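Local coordinates for protein dihydroorotase (Saccharomyces cerevisiae S288C, PDB 6L0A) that catalyses the reversible cyclisation of N-carbamoyl-L-aspartate to dihydroorotate, the third step of de novo pyrimidine biosynthesis, using two zinc ions per subunit, at residues 185-190 with 240-245. Numbering follows the deposited sequence.
Sequences SAIKTI and KALVKA
Ile187 is the one bump of 185-190 that packs against 240-245. It sits in a shallow hollow bounded by Ala241, Leu242 and Ala245. The two alanines stand one helical turn apart, and their small methyls leave room for the isoleucine between them. CG1 of Ile187 lies 3.8 Å from CD2 of Leu242 and 4.4 Å from CB of Ala241. The other branch leans to the far end of the hollow, where CG2 of Ile187 meets CB of Ala245 at 4.0 Å. CG1 is anti to the carbonyl carbon and CG2 anti to the backbone N (chi1 -66°), which spreads the fork across the hollow. CD1 of Ile187 bridges its walls, 3.9 Å from CD2 of Leu242 and 4.1 Å from CB of Ala245. The Leu242 side chain crosses that of Ile187 at about a right angle and presents one methyl to it.

The helix axes approach to 9.6 Å at an angle of 37° and run in broadly the same direction. This is packing between neighbouring outer helices of the TIM-barrel fold of the amidohydrolases. On the barrel side, Phe253 of strand 253-255 touches both Ile187 and Ala245, and Leu209 of strand 205-209 touches Leu242. The contact joins helices 184-193 and 236-246, and the same side chains also rest on the strands inside the helical layer. An alanine in place of Ile187 would probably open a gap between the helices and leave Leu242 CD2 and the Ala245 methyl without their shared partner.

The side-chain contacts between the segments are all aliphatic. With neither charge pairing nor polar bonding to fix direction, the fit rests on van der Waals contact and the burial of apolar surface.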
loop_
_atom_site.group_PDB
_atom_site.type_symbol
_atom_site.label_atom_id
_atom_site.label_comp_id
_atom_site.label_asym_id
_atom_site.label_seq_id
_atom_site.Cartn_x
_atom_site.Cartn_y
_atom_site.Cartn_z
ATOM N N SER C 185 -11.694 -8.500 -12.261
ATOM C CA SER C 185 -13.145 -8.363 -12.270
ATOM C C SER C 185 -13.590 -7.344 -13.306
ATOM O O SER C 185 -14.562 -7.576 -14.035
ATOM C CB SER C 185 -13.655 -7.967 -10.883
ATOM O OG SER C 185 -13.542 -9.053 -9.987
ATOM N N ALA C 186 -12.895 -6.203 -13.383
ATOM C CA ALA C 186 -13.273 -5.185 -14.355
ATOM C C ALA C 186 -13.046 -5.671 -15.778
ATOM O O ALA C 186 -13.877 -5.416 -16.659
ATOM C CB ALA C 186 -12.499 -3.892 -14.109
ATOM N N ILE C 187 -11.924 -6.361 -16.028
ATOM C CA ILE C 187 -11.649 -6.880 -17.370
ATOM C C ILE C 187 -12.770 -7.815 -17.816
ATOM O O ILE C 187 -13.273 -7.718 -18.945
ATOM C CB ILE C 187 -10.282 -7.587 -17.412
ATOM C CG1 ILE C 187 -9.133 -6.599 -17.185
ATOM C CG2 ILE C 187 -10.083 -8.297 -18.750
ATOM C CD1 ILE C 187 -9.241 -5.317 -18.015
ATOM N N LYS C 188 -13.180 -8.733 -16.935
ATOM C CA LYS C 188 -14.271 -9.649 -17.266
ATOM C C LYS C 188 -15.552 -8.895 -17.594
ATOM O O LYS C 188 -16.294 -9.282 -18.504
ATOM C CB LYS C 188 -14.536 -10.606 -16.108
ATOM C CG LYS C 188 -13.532 -11.701 -15.928
ATOM C CD LYS C 188 -14.134 -12.725 -14.981
ATOM C CE LYS C 188 -13.097 -13.639 -14.421
ATOM N NZ LYS C 188 -13.733 -14.595 -13.475
ATOM N N THR C 189 -15.845 -7.832 -16.850
ATOM C CA THR C 189 -17.077 -7.091 -17.097
ATOM C C THR C 189 -17.027 -6.359 -18.436
ATOM O O THR C 189 -18.008 -6.389 -19.195
ATOM C CB THR C 189 -17.343 -6.125 -15.945
ATOM O OG1 THR C 189 -17.716 -6.882 -14.789
ATOM C CG2 THR C 189 -18.484 -5.148 -16.289
ATOM N N ILE C 190 -15.894 -5.717 -18.757
ATOM C CA ILE C 190 -15.751 -5.073 -20.064
ATOM C C ILE C 190 -15.854 -6.112 -21.175
ATOM O O ILE C 190 -16.457 -5.865 -22.226
ATOM C CB ILE C 190 -14.426 -4.293 -20.148
ATOM C CG1 ILE C 190 -14.376 -3.208 -19.070
ATOM C CG2 ILE C 190 -14.231 -3.678 -21.546
ATOM C CD1 ILE C 190 -15.456 -2.157 -19.227
ATOM N N LYS C 240 -1.982 -9.955 -14.312
ATOM C CA LYS C 240 -2.036 -10.949 -15.385
ATOM C C LYS C 240 -3.202 -10.680 -16.323
ATOM O O LYS C 240 -3.046 -10.741 -17.550
ATOM C CB LYS C 240 -2.138 -12.368 -14.804
ATOM C CG LYS C 240 -2.887 -13.406 -15.695
ATOM C CD LYS C 240 -2.306 -14.823 -15.538
ATOM C CE LYS C 240 -3.317 -15.965 -15.801
ATOM N NZ LYS C 240 -4.441 -15.653 -16.746
ATOM N N ALA C 241 -4.387 -10.398 -15.762
ATOM C CA ALA C 241 -5.556 -10.120 -16.586
ATOM C C ALA C 241 -5.369 -8.840 -17.391
ATOM O O ALA C 241 -5.777 -8.776 -18.555
ATOM C CB ALA C 241 -6.813 -10.024 -15.717
ATOM N N LEU C 242 -4.761 -7.806 -16.787
ATOM C CA LEU C 242 -4.581 -6.541 -17.500
ATOM C C LEU C 242 -3.630 -6.695 -18.678
ATOM O O LEU C 242 -3.875 -6.143 -19.753
ATOM C CB LEU C 242 -4.047 -5.457 -16.561
ATOM C CG LEU C 242 -4.861 -5.165 -15.302
ATOM C CD1 LEU C 242 -4.144 -4.141 -14.442
ATOM C CD2 LEU C 242 -6.243 -4.643 -15.658
ATOM N N VAL C 243 -2.507 -7.388 -18.475
ATOM C CA VAL C 243 -1.544 -7.542 -19.561
ATOM C C VAL C 243 -2.162 -8.347 -20.698
ATOM O O VAL C 243 -1.996 -8.002 -21.875
ATOM C CB VAL C 243 -0.237 -8.169 -19.036
ATOM C CG1 VAL C 243 0.632 -8.632 -20.189
ATOM C CG2 VAL C 243 0.535 -7.145 -18.188
ATOM N N LYS C 244 -2.936 -9.393 -20.369
ATOM C CA LYS C 244 -3.579 -10.191 -21.412
ATOM C C LYS C 244 -4.613 -9.372 -22.176
ATOM O O LYS C 244 -4.750 -9.517 -23.399
ATOM C CB LYS C 244 -4.228 -11.446 -20.817
ATOM C CG LYS C 244 -3.276 -12.641 -20.687
ATOM C CD LYS C 244 -4.031 -13.975 -20.601
ATOM C CE LYS C 244 -3.809 -14.831 -21.849
ATOM N NZ LYS C 244 -2.446 -15.444 -21.904
ATOM N N ALA C 245 -5.358 -8.516 -21.472
ATOM C CA ALA C 245 -6.296 -7.629 -22.155
ATOM C C ALA C 245 -5.560 -6.651 -23.060
ATOM O O ALA C 245 -5.987 -6.406 -24.196
ATOM C CB ALA C 245 -7.158 -6.879 -21.131
#